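Local coordinates for malate dehydrogenase (Pyrococcus horikoshii, PDB 1V9N), which catalyses the reversible, NAD(+)-dependent oxidation of (S)-malate to oxaloacetate as a homodimer of the LDH2/MDH2 oxidoreductase family, at residues L107-A112 with L136-E141; N126-G129 with Y133-L136; E306-R311 with H322-F327. One frame throughout, in Å; residues are numbered along the deposited sequence.

From the N terminus, interaction 1 opens first: it joins helix 97-115 to residues 136-141 in the end region of helix 132-139, closing a loop that takes in strand 117-125. Interaction 2 nests inside that loop. It ties the residues just after strand 117-125 back onto helix 132-139, shares Leu-136 with interaction 1, and brings the chain to the nicotinamide end of the bound NADPH. Interaction 3 follows in series, bridging helix 293-308 and helix 324-336 across a loop without helix or strand, at the adenosine end of the same cofactor. Leu-136 CD2 and Phe-327 CZ, 4.2 Å apart, link the nested pair to interaction 3.

Interaction 1: L107-A112 with L136-E141; sequences LAIKKA and LMAAEE
Ile-109 CD1 lies over one face of the flat peptide group joining Met-137 (a selenomethionine) to Ala-138, 3.8 Å from Met-137 O. The other flat group near the contact, the carboxylate of Glu-141, is not what touches: that side chain meets Ile-109 through its CG, 4.2 Å from Ile-109 CG2, and OE1 makes a long, weak ion pair with Lys-113.

Ile-109 carries the whole share of 107-112 in the contact and meets Met-137, Ala-138 and Glu-141. Its CG1 is anti to the carbonyl carbon (chi1 -72°), and the chain runs on nearly straight to CD1 (chi2 167°), which carries the methyl onto the backbone of helix 132-139, 3.8 Å from Ala-138 CA. CG1 passes alongside the Ala-138 methyl, with CB 4.1 Å away, while CD1 comes 4.2 Å from Met-137 CB. CG2, the other branch, faces Glu-141. With small Ala-138 opposite, the two backbones approach to 6.3 Å between the CA atoms of Ile-109 and Ala-138. The touching side-chain atoms are carbons, with Met-137 O against the CD1 methyl. Cutting Ile-109 back to an alanine is likely to open a gap over the Met-137 peptide and to leave Glu-141 CG without its CG2 neighbour.

Met-137 also packs on Tyr-102, Met-105 and Lys-106, further toward the start of helix 97-115. That helix forms the crossover of a beta-alpha-beta unit between parallel strands 87-91 and 117-125. Both helices pack against strand 278-285, whose Val-284 touches Ile-109 and Ala-138 alike, so the pair lies side by side on the mixed sheet.

Interaction 2: N126-G129 with Y133-L136; sequences NHYG and YYAL. With NDP (NADPH dihydro-nicotinamide-adenine-dinucleotide phosphate), chain B.
Tyr-134 reaches back to the loop before its own helix and holds Tyr-128 twice, by hydroxyl and by ring. Its OH donates to Tyr-128 O over 2.6 Å, a short bond lying in the carbonyl plane on a lone pair (C=O...donor angle 131°) with the acceptor at the edge of the Tyr-134 ring. The same ring stacks on that of Tyr-128 in an offset arrangement, centroids 4.2 Å apart and planes inclined by 27°. Tyr-134 CE2 sits over the centre of the Tyr-128 ring, 3.4 Å from Tyr-128 CG.

This overlap depends on how Tyr-128 is folded: its CG stands between the backbone N and the carbonyl carbon (chi1 76°), bringing the ring round to the side of its own carbonyl. Tyr-133 CD2 covers one face of the Tyr-134 ring, off toward the rim. At the far end Tyr-128 OH bonds to Ser-147 of strand 144-149, while its ring also stacks with His-280.

The cofactor-binding fold here is that of the LDH2/MDH2 family, not the classical Rossmann fold of other malate dehydrogenases, and this loop meets the nicotinamide carboxamide. Gly-129 O accepts from NADPH N7N over 3.0 Å, adjoining the peptide pinned by Tyr-134. With CG anti to its backbone N, His-127 swings its ring beside the carboxamide, which it approaches obliquely, with NE2 3.2 Å from N7N. Its other nitrogen, ND1, bonds to Tyr-63 OH, which probably helps fix the rotation of the imidazole.

Interaction 3: E306-R311 with H322-F327; sequences EIKSSR and HGEKGF. With NDP (NADPH dihydro-nicotinamide-adenine-dinucleotide phosphate), chain B.
Lys-308 and Glu-324 approach from opposite directions and meet in a salt bridge that carries the whole contact between 306-311 and 322-327. Lys-308 NZ is 2.6 Å from Glu-324 OE1, on the syn lone pair, and makes a weak second bond of 3.0 Å to Glu-324 OE2. The lysine gets there by bending at chi3 and chi4, whereas the glutamate leaves its helix with CG anti to the backbone N (chi1 -178°) and runs on extended. Both charged groups have further partners: NZ also bonds to Ile-319 O, OE1 accepts from Ile-321 N, and OE2 pairs with Arg-318, a network likely to hold the carboxylate firmly.

This bridge spans the looser, surface side, where the nearest CA atoms are 10.8 Å apart (Lys-308 and His-322). The tight side belongs to 322-327 and NADPH. Gly-326 N donates almost straight to O1X of the 2'-phosphate on the adenosine ribose over 2.8 Å (angle 167°), and Gly-323 N, at the N-cap, donates to the ester oxygen O2B over 3.1 Å; this phosphate thus sits at the N-terminal end of helix 324-336, where the helix dipole would probably favour its charge. Against the adenine, the His-322 ring takes N3A over one face, 3.2 Å from CD2, while extended Lys-325 donates from NZ to N7A over 3.2 Å.

At the subunit boundary Glu-306 pairs with Lys-266 of the second subunit, Lys-325 with its Glu-238. The end of helix 293-308 is bridged to the start of helix 324-336 by this one salt bridge, near strand 181-185, to whose Leu-182 His-322 is linked by backbone hydrogen bonds.

Interaction 1: L107-A112 with L136-E141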
loop_
_atom_site.group_PDB
_atom_site.type_symbol
_atom_site.label_atom_id
_atom_site.label_comp_id
_atom_site.label_asym_id
_atom_site.label_seq_id
_atom_site.Cartn_x
_atom_site.Cartn_y
_atom_site.Cartn_z
ATOM N N LEU A 107 8.383 19.651 6.152
ATOM C CA LEU A 107 9.804 19.325 6.036
ATOM C C LEU A 107 10.051 18.335 4.897
ATOM O O LEU A 107 11.038 18.450 4.169
ATOM C CB LEU A 107 10.335 18.742 7.351
ATOM C CG LEU A 107 11.804 18.308 7.343
ATOM C CD1 LEU A 107 12.704 19.525 7.103
ATOM C CD2 LEU A 107 12.146 17.646 8.672
ATOM N N ALA A 108 9.160 17.358 4.749
ATOM C CA ALA A 108 9.302 16.377 3.675
ATOM C C ALA A 108 9.209 17.083 2.314
ATOM O O ALA A 108 9.971 16.784 1.400
ATOM C CB ALA A 108 8.214 15.309 3.794
ATOM N N ILE A 109 8.267 18.014 2.189
ATOM C CA ILE A 109 8.088 18.766 0.949
ATOM C C ILE A 109 9.347 19.583 0.643
ATOM O O ILE A 109 9.797 19.639 -0.501
ATOM C CB ILE A 109 6.851 19.701 1.056
ATOM C CG1 ILE A 109 5.572 18.856 1.022
ATOM C CG2 ILE A 109 6.849 20.736 -0.077
ATOM C CD1 ILE A 109 4.313 19.612 1.430
ATOM N N LYS A 110 9.927 20.202 1.670
ATOM C CA LYS A 110 11.138 20.999 1.490
ATOM C C LYS A 110 12.297 20.137 0.992
ATOM O O LYS A 110 13.018 20.517 0.072
ATOM C CB LYS A 110 11.533 21.675 2.806
ATOM C CG LYS A 110 12.746 22.586 2.689
ATOM C CD LYS A 110 13.024 23.303 4.002
ATOM C CE LYS A 110 14.091 24.381 3.835
ATOM N NZ LYS A 110 14.247 25.209 5.071
ATOM N N LYS A 111 12.474 18.969 1.599
ATOM C CA LYS A 111 13.549 18.081 1.197
ATOM C C LYS A 111 13.359 17.562 -0.229
ATOM O O LYS A 111 14.315 17.477 -0.990
ATOM C CB LYS A 111 13.667 16.923 2.194
ATOM C CG LYS A 111 14.226 17.359 3.564
ATOM C CD LYS A 111 14.393 16.184 4.518
ATOM C CE LYS A 111 14.996 16.627 5.854
ATOM N NZ LYS A 111 16.405 17.115 5.719
ATOM N N ALA A 112 12.126 17.225 -0.591
ATOM C CA ALA A 112 11.829 16.731 -1.933
ATOM C C ALA A 112 12.134 17.833 -2.948
ATOM O O ALA A 112 12.763 17.606 -3.987
ATOM C CB ALA A 112 10.348 16.321 -2.023
ATOM N N LEU A 136 -2.371 15.552 0.667
ATOM C CA LEU A 136 -2.839 16.659 -0.170
ATOM C C LEU A 136 -1.921 17.865 -0.132
ATOM O O LEU A 136 -1.796 18.595 -1.120
ATOM C CB LEU A 136 -4.251 17.094 0.239
ATOM C CG LEU A 136 -5.416 16.346 -0.412
ATOM C CD1 LEU A 136 -6.735 16.888 0.134
ATOM C CD2 LEU A 136 -5.358 16.520 -1.933
HETATM N N MSE A 137 -1.282 18.081 1.011
HETATM C CA MSE A 137 -0.364 19.197 1.156
HETATM C C MSE A 137 0.713 19.148 0.082
HETATM O O MSE A 137 1.064 20.175 -0.508
HETATM C CB MSE A 137 0.283 19.173 2.544
HETATM C CG MSE A 137 -0.674 19.538 3.676
HETATM SE SE MSE A 137 0.155 19.376 5.421
HETATM C CE MSE A 137 1.482 20.773 5.256
ATOM N N ALA A 138 1.235 17.953 -0.179
ATOM C CA ALA A 138 2.275 17.791 -1.185
ATOM C C ALA A 138 1.718 17.958 -2.603
ATOM O O ALA A 138 2.343 18.598 -3.448
ATOM C CB ALA A 138 2.938 16.426 -1.036
ATOM N N ALA A 139 0.545 17.391 -2.859
ATOM C CA ALA A 139 -0.062 17.497 -4.180
ATOM C C ALA A 139 -0.331 18.952 -4.558
ATOM O O ALA A 139 -0.149 19.339 -5.715
ATOM C CB ALA A 139 -1.361 16.690 -4.235
ATOM N N GLU A 140 -0.763 19.756 -3.588
ATOM C CA GLU A 140 -1.039 21.167 -3.847
ATOM C C GLU A 140 0.259 21.912 -4.141
ATOM O O GLU A 140 0.245 23.065 -4.571
ATOM C CB GLU A 140 -1.750 21.815 -2.654
ATOM C CG GLU A 140 -3.144 21.261 -2.351
ATOM C CD GLU A 140 -4.120 21.380 -3.521
ATOM O OE1 GLU A 140 -3.816 22.108 -4.489
ATOM O OE2 GLU A 140 -5.204 20.751 -3.467
ATOM N N GLU A 141 1.386 21.247 -3.900
ATOM C CA GLU A 141 2.689 21.838 -4.169
ATOM C C GLU A 141 3.267 21.277 -5.471
ATOM O O GLU A 141 4.405 21.564 -5.820
ATOM C CB GLU A 141 3.653 21.562 -3.010
ATOM C CG GLU A 141 3.258 22.234 -1.707
ATOM C CD GLU A 141 3.297 23.747 -1.802
ATOM O OE1 GLU A 141 4.370 24.294 -2.127
ATOM O OE2 GLU A 141 2.254 24.389 -1.547
#

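Interaction 2: N126-G129 with Y133-L136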
loop_
_atom_site.group_PDB
_atom_site.type_symbol
_atom_site.label_atom_id
_atom_site.label_comp_id
_atom_site.label_asym_id
_atom_site.label_seq_id
_atom_site.Cartn_x
_atom_site.Cartn_y
_atom_site.Cartn_z
ATOM N N ASN A 126 0.330 12.146 18.325
ATOM C CA ASN A 126 -1.044 11.849 18.718
ATOM C C ASN A 126 -1.912 11.674 17.475
ATOM O O ASN A 126 -1.444 11.890 16.361
ATOM C CB ASN A 126 -1.595 12.988 19.595
ATOM C CG ASN A 126 -1.253 12.809 21.065
ATOM O OD1 ASN A 126 -1.761 11.892 21.716
ATOM N ND2 ASN A 126 -0.380 13.669 21.590
ATOM N N HIS A 127 -3.172 11.288 17.665
ATOM C CA HIS A 127 -4.092 11.077 16.544
ATOM C C HIS A 127 -4.087 12.302 15.633
ATOM O O HIS A 127 -4.310 13.416 16.102
ATOM C CB HIS A 127 -5.499 10.816 17.086
ATOM C CG HIS A 127 -6.534 10.592 16.026
ATOM N ND1 HIS A 127 -7.312 11.611 15.520
ATOM C CD2 HIS A 127 -6.931 9.464 15.394
ATOM C CE1 HIS A 127 -8.148 11.117 14.623
ATOM N NE2 HIS A 127 -7.937 9.817 14.528
ATOM N N TYR A 128 -3.837 12.109 14.339
ATOM C CA TYR A 128 -3.786 13.261 13.442
ATOM C C TYR A 128 -4.918 13.447 12.427
ATOM O O TYR A 128 -4.751 14.141 11.429
ATOM C CB TYR A 128 -2.419 13.324 12.734
ATOM C CG TYR A 128 -2.144 12.348 11.583
ATOM C CD1 TYR A 128 -3.149 11.541 11.038
ATOM C CD2 TYR A 128 -0.878 12.308 10.986
ATOM C CE1 TYR A 128 -2.899 10.725 9.919
ATOM C CE2 TYR A 128 -0.624 11.505 9.870
ATOM C CZ TYR A 128 -1.636 10.719 9.338
ATOM O OH TYR A 128 -1.391 9.968 8.203
ATOM N N GLY A 129 -6.071 12.844 12.687
ATOM C CA GLY A 129 -7.186 13.002 11.769
ATOM C C GLY A 129 -7.042 12.210 10.485
ATOM O O GLY A 129 -6.461 11.128 10.486
ATOM N N TYR A 133 -5.225 14.458 4.462
ATOM C CA TYR A 133 -4.938 15.863 4.708
ATOM C C TYR A 133 -3.460 16.189 4.469
ATOM O O TYR A 133 -3.130 17.224 3.894
ATOM C CB TYR A 133 -5.315 16.227 6.146
ATOM C CG TYR A 133 -4.937 17.634 6.551
ATOM C CD1 TYR A 133 -5.751 18.724 6.229
ATOM C CD2 TYR A 133 -3.759 17.876 7.255
ATOM C CE1 TYR A 133 -5.398 20.022 6.606
ATOM C CE2 TYR A 133 -3.394 19.163 7.632
ATOM C CZ TYR A 133 -4.214 20.229 7.308
ATOM O OH TYR A 133 -3.843 21.493 7.696
ATOM N N TYR A 134 -2.572 15.307 4.918
ATOM C CA TYR A 134 -1.133 15.533 4.764
ATOM C C TYR A 134 -0.670 15.209 3.344
ATOM O O TYR A 134 0.169 15.912 2.780
ATOM C CB TYR A 134 -0.377 14.692 5.802
ATOM C CG TYR A 134 -0.932 14.919 7.191
ATOM C CD1 TYR A 134 -0.552 16.031 7.948
ATOM C CD2 TYR A 134 -1.942 14.103 7.691
ATOM C CE1 TYR A 134 -1.178 16.328 9.164
ATOM C CE2 TYR A 134 -2.574 14.390 8.902
ATOM C CZ TYR A 134 -2.193 15.501 9.628
ATOM O OH TYR A 134 -2.854 15.801 10.798
ATOM N N ALA A 135 -1.228 14.158 2.753
ATOM C CA ALA A 135 -0.845 13.801 1.390
ATOM C C ALA A 135 -1.202 14.947 0.448
ATOM O O ALA A 135 -0.431 15.276 -0.454
ATOM C CB ALA A 135 -1.552 12.521 0.947
ATOM N N LEU A 136 -2.371 15.552 0.667
ATOM C CA LEU A 136 -2.839 16.659 -0.170
ATOM C C LEU A 136 -1.921 17.865 -0.132
ATOM O O LEU A 136 -1.796 18.595 -1.120
ATOM C CB LEU A 136 -4.251 17.094 0.239
ATOM C CG LEU A 136 -5.416 16.346 -0.412
ATOM C CD1 LEU A 136 -6.735 16.888 0.134
ATOM C CD2 LEU A 136 -5.358 16.520 -1.933
HETATM P PA NDP B . -13.496 5.077 2.300
HETATM O O1A NDP B . -14.456 6.110 2.605
HETATM O O2A NDP B . -13.879 3.643 2.049
HETATM O O5B NDP B . -12.607 5.617 1.032
HETATM C C5B NDP B . -11.528 4.837 0.486
HETATM C C4B NDP B . -10.932 5.693 -0.648
HETATM O O4B NDP B . -11.603 5.237 -1.837
HETATM C C3B NDP B . -11.129 7.183 -0.603
HETATM O O3B NDP B . -9.911 7.810 -1.106
HETATM C C2B NDP B . -12.287 7.493 -1.484
HETATM O O2B NDP B . -12.362 8.815 -2.046
HETATM C C1B NDP B . -12.197 6.370 -2.469
HETATM N N9A NDP B . -13.503 5.881 -2.993
HETATM C C8A NDP B . -14.746 5.723 -2.318
HETATM N N7A NDP B . -15.662 5.238 -3.124
HETATM C C5A NDP B . -15.061 5.062 -4.338
HETATM C C6A NDP B . -15.485 4.572 -5.614
HETATM N N6A NDP B . -16.744 4.155 -5.790
HETATM N N1A NDP B . -14.592 4.527 -6.664
HETATM C C2A NDP B . -13.297 4.949 -6.493
HETATM N N3A NDP B . -12.801 5.421 -5.330
HETATM C C4A NDP B . -13.739 5.454 -4.280
HETATM O O3 NDP B . -12.313 5.006 3.332
HETATM P PN NDP B . -12.090 4.665 4.865
HETATM O O1N NDP B . -11.177 3.526 4.875
HETATM O O2N NDP B . -13.490 4.447 5.366
HETATM O O5D NDP B . -11.438 6.020 5.386
HETATM C C5D NDP B . -11.841 6.660 6.629
HETATM C C4D NDP B . -11.005 7.976 6.868
HETATM O O4D NDP B . -10.479 7.886 8.180
HETATM C C3D NDP B . -9.779 8.209 5.951
HETATM O O3D NDP B . -9.755 9.596 5.587
HETATM C C2D NDP B . -8.574 7.766 6.762
HETATM O O2D NDP B . -7.404 8.455 6.375
HETATM C C1D NDP B . -9.062 8.063 8.204
HETATM N N1N NDP B . -8.486 7.163 9.240
HETATM C C2N NDP B . -7.635 7.772 10.204
HETATM C C3N NDP B . -7.076 6.901 11.227
HETATM C C7N NDP B . -6.200 7.470 12.257
HETATM O O7N NDP B . -5.692 6.796 13.161
HETATM N N7N NDP B . -5.903 8.798 12.250
HETATM C C4N NDP B . -7.417 5.514 11.199
HETATM C C5N NDP B . -8.244 4.940 10.243
HETATM C C6N NDP B . -8.789 5.763 9.260
HETATM P P2B NDP B . -13.252 9.979 -1.529
HETATM O O1X NDP B . -13.758 10.561 -2.783
HETATM O O2X NDP B . -12.418 10.959 -0.768
HETATM O O3X NDP B . -14.375 9.424 -0.659
#

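Interaction 3: E306-R311 with H322-F327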
loop_
_atom_site.group_PDB
_atom_site.type_symbol
_atom_site.label_atom_id
_atom_site.label_comp_id
_atom_site.label_asym_id
_atom_site.label_seq_id
_atom_site.Cartn_x
_atom_site.Cartn_y
_atom_site.Cartn_z
ATOM N N GLU A 306 -9.907 7.922 -19.030
ATOM C CA GLU A 306 -10.122 6.639 -19.679
ATOM C C GLU A 306 -10.692 5.597 -18.727
ATOM O O GLU A 306 -11.453 4.723 -19.141
ATOM C CB GLU A 306 -8.819 6.141 -20.300
ATOM C CG GLU A 306 -8.417 6.945 -21.523
ATOM C CD GLU A 306 -7.137 6.450 -22.152
ATOM O OE1 GLU A 306 -7.019 5.224 -22.353
ATOM O OE2 GLU A 306 -6.257 7.288 -22.449
ATOM N N ILE A 307 -10.336 5.684 -17.449
ATOM C CA ILE A 307 -10.867 4.736 -16.476
ATOM C C ILE A 307 -12.348 5.040 -16.240
ATOM O O ILE A 307 -13.188 4.138 -16.239
ATOM C CB ILE A 307 -10.128 4.829 -15.119
ATOM C CG1 ILE A 307 -8.678 4.359 -15.272
ATOM C CG2 ILE A 307 -10.850 3.985 -14.071
ATOM C CD1 ILE A 307 -7.883 4.411 -13.974
ATOM N N LYS A 308 -12.662 6.314 -16.032
ATOM C CA LYS A 308 -14.038 6.726 -15.784
ATOM C C LYS A 308 -14.925 6.404 -16.978
ATOM O O LYS A 308 -16.056 5.946 -16.815
ATOM C CB LYS A 308 -14.097 8.226 -15.479
ATOM C CG LYS A 308 -13.395 8.616 -14.183
ATOM C CD LYS A 308 -13.357 10.119 -13.973
ATOM C CE LYS A 308 -14.746 10.701 -13.766
ATOM N NZ LYS A 308 -15.441 10.129 -12.577
ATOM N N SER A 309 -14.392 6.626 -18.175
ATOM C CA SER A 309 -15.125 6.384 -19.413
ATOM C C SER A 309 -15.208 4.920 -19.827
ATOM O O SER A 309 -15.806 4.608 -20.854
ATOM C CB SER A 309 -14.505 7.193 -20.552
ATOM O OG SER A 309 -14.560 8.580 -20.274
ATOM N N SER A 310 -14.618 4.021 -19.043
ATOM C CA SER A 310 -14.660 2.602 -19.382
ATOM C C SER A 310 -16.065 2.041 -19.175
ATOM O O SER A 310 -16.870 2.606 -18.435
ATOM C CB SER A 310 -13.640 1.807 -18.554
ATOM O OG SER A 310 -14.004 1.730 -17.188
ATOM N N ARG A 311 -16.352 0.925 -19.835
ATOM C CA ARG A 311 -17.661 0.276 -19.770
ATOM C C ARG A 311 -18.227 0.128 -18.359
ATOM O O ARG A 311 -17.716 -0.656 -17.555
ATOM C CB ARG A 311 -17.569 -1.096 -20.433
ATOM C CG ARG A 311 -18.877 -1.655 -20.952
ATOM C CD ARG A 311 -18.581 -2.926 -21.720
ATOM N NE ARG A 311 -17.490 -2.700 -22.665
ATOM C CZ ARG A 311 -16.611 -3.625 -23.032
ATOM N NH1 ARG A 311 -16.688 -4.853 -22.536
ATOM N NH2 ARG A 311 -15.646 -3.317 -23.890
ATOM N N HIS A 322 -10.557 7.993 -7.121
ATOM C CA HIS A 322 -10.338 8.275 -5.711
ATOM C C HIS A 322 -10.170 9.746 -5.381
ATOM O O HIS A 322 -9.333 10.446 -5.954
ATOM C CB HIS A 322 -9.163 7.444 -5.214
ATOM C CG HIS A 322 -9.355 5.981 -5.452
ATOM N ND1 HIS A 322 -9.298 5.426 -6.710
ATOM C CD2 HIS A 322 -9.714 4.980 -4.615
ATOM C CE1 HIS A 322 -9.617 4.145 -6.640
ATOM N NE2 HIS A 322 -9.874 3.850 -5.379
ATOM N N GLY A 323 -11.004 10.210 -4.457
ATOM C CA GLY A 323 -10.969 11.598 -4.039
ATOM C C GLY A 323 -12.104 12.404 -4.649
ATOM O O GLY A 323 -12.470 13.459 -4.132
ATOM N N GLU A 324 -12.665 11.899 -5.745
ATOM C CA GLU A 324 -13.747 12.583 -6.445
ATOM C C GLU A 324 -15.000 12.816 -5.598
ATOM O O GLU A 324 -15.479 13.945 -5.514
ATOM C CB GLU A 324 -14.105 11.817 -7.722
ATOM C CG GLU A 324 -15.190 12.468 -8.557
ATOM C CD GLU A 324 -15.288 11.870 -9.946
ATOM O OE1 GLU A 324 -15.056 10.652 -10.089
ATOM O OE2 GLU A 324 -15.606 12.620 -10.893
ATOM N N LYS A 325 -15.537 11.762 -4.987
ATOM C CA LYS A 325 -16.721 11.910 -4.137
ATOM C C LYS A 325 -16.465 12.977 -3.077
ATOM O O LYS A 325 -17.290 13.862 -2.863
ATOM C CB LYS A 325 -17.057 10.599 -3.423
ATOM C CG LYS A 325 -17.665 9.511 -4.290
ATOM C CD LYS A 325 -17.918 8.268 -3.448
ATOM C CE LYS A 325 -18.538 7.147 -4.248
ATOM N NZ LYS A 325 -18.726 5.918 -3.418
ATOM N N GLY A 326 -15.315 12.878 -2.416
ATOM C CA GLY A 326 -14.963 13.829 -1.375
ATOM C C GLY A 326 -14.928 15.276 -1.830
ATOM O O GLY A 326 -15.451 16.157 -1.145
ATOM N N PHE A 327 -14.303 15.531 -2.976
ATOM C CA PHE A 327 -14.215 16.888 -3.496
ATOM C C PHE A 327 -15.589 17.437 -3.869
ATOM O O PHE A 327 -15.858 18.625 -3.680
ATOM C CB PHE A 327 -13.276 16.942 -4.703
ATOM C CG PHE A 327 -11.821 17.067 -4.331
ATOM C CD1 PHE A 327 -11.381 18.130 -3.545
ATOM C CD2 PHE A 327 -10.892 16.131 -4.772
ATOM C CE1 PHE A 327 -10.035 18.259 -3.200
ATOM C CE2 PHE A 327 -9.544 16.248 -4.434
ATOM C CZ PHE A 327 -9.115 17.313 -3.649
HETATM P PA NDP B . -13.496 5.077 2.300
HETATM O O1A NDP B . -14.456 6.110 2.605
HETATM O O2A NDP B . -13.879 3.643 2.049
HETATM O O5B NDP B . -12.607 5.617 1.032
HETATM C C5B NDP B . -11.528 4.837 0.486
HETATM C C4B NDP B . -10.932 5.693 -0.648
HETATM O O4B NDP B . -11.603 5.237 -1.837
HETATM C C3B NDP B . -11.129 7.183 -0.603
HETATM O O3B NDP B . -9.911 7.810 -1.106
HETATM C C2B NDP B . -12.287 7.493 -1.484
HETATM O O2B NDP B . -12.362 8.815 -2.046
HETATM C C1B NDP B . -12.197 6.370 -2.469
HETATM N N9A NDP B . -13.503 5.881 -2.993
HETATM C C8A NDP B . -14.746 5.723 -2.318
HETATM N N7A NDP B . -15.662 5.238 -3.124
HETATM C C5A NDP B . -15.061 5.062 -4.338
HETATM C C6A NDP B . -15.485 4.572 -5.614
HETATM N N6A NDP B . -16.744 4.155 -5.790
HETATM N N1A NDP B . -14.592 4.527 -6.664
HETATM C C2A NDP B . -13.297 4.949 -6.493
HETATM N N3A NDP B . -12.801 5.421 -5.330
HETATM C C4A NDP B . -13.739 5.454 -4.280
HETATM O O3 NDP B . -12.313 5.006 3.332
HETATM P PN NDP B . -12.090 4.665 4.865
HETATM O O1N NDP B . -11.177 3.526 4.875
HETATM O O2N NDP B . -13.490 4.447 5.366
HETATM O O5D NDP B . -11.438 6.020 5.386
HETATM C C5D NDP B . -11.841 6.660 6.629
HETATM C C4D NDP B . -11.005 7.976 6.868
HETATM O O4D NDP B . -10.479 7.886 8.180
HETATM C C3D NDP B . -9.779 8.209 5.951
HETATM O O3D NDP B . -9.755 9.596 5.587
HETATM C C2D NDP B . -8.574 7.766 6.762
HETATM O O2D NDP B . -7.404 8.455 6.375
HETATM C C1D NDP B . -9.062 8.063 8.204
HETATM N N1N NDP B . -8.486 7.163 9.240
HETATM C C2N NDP B . -7.635 7.772 10.204
HETATM C C3N NDP B . -7.076 6.901 11.227
HETATM C C7N NDP B . -6.200 7.470 12.257
HETATM O O7N NDP B . -5.692 6.796 13.161
HETATM N N7N NDP B . -5.903 8.798 12.250
HETATM C C4N NDP B . -7.417 5.514 11.199
HETATM C C5N NDP B . -8.244 4.940 10.243
HETATM C C6N NDP B . -8.789 5.763 9.260
HETATM P P2B NDP B . -13.252 9.979 -1.529
HETATM O O1X NDP B . -13.758 10.561 -2.783
HETATM O O2X NDP B . -12.418 10.959 -0.768
HETATM O O3X NDP B . -14.375 9.424 -0.659
#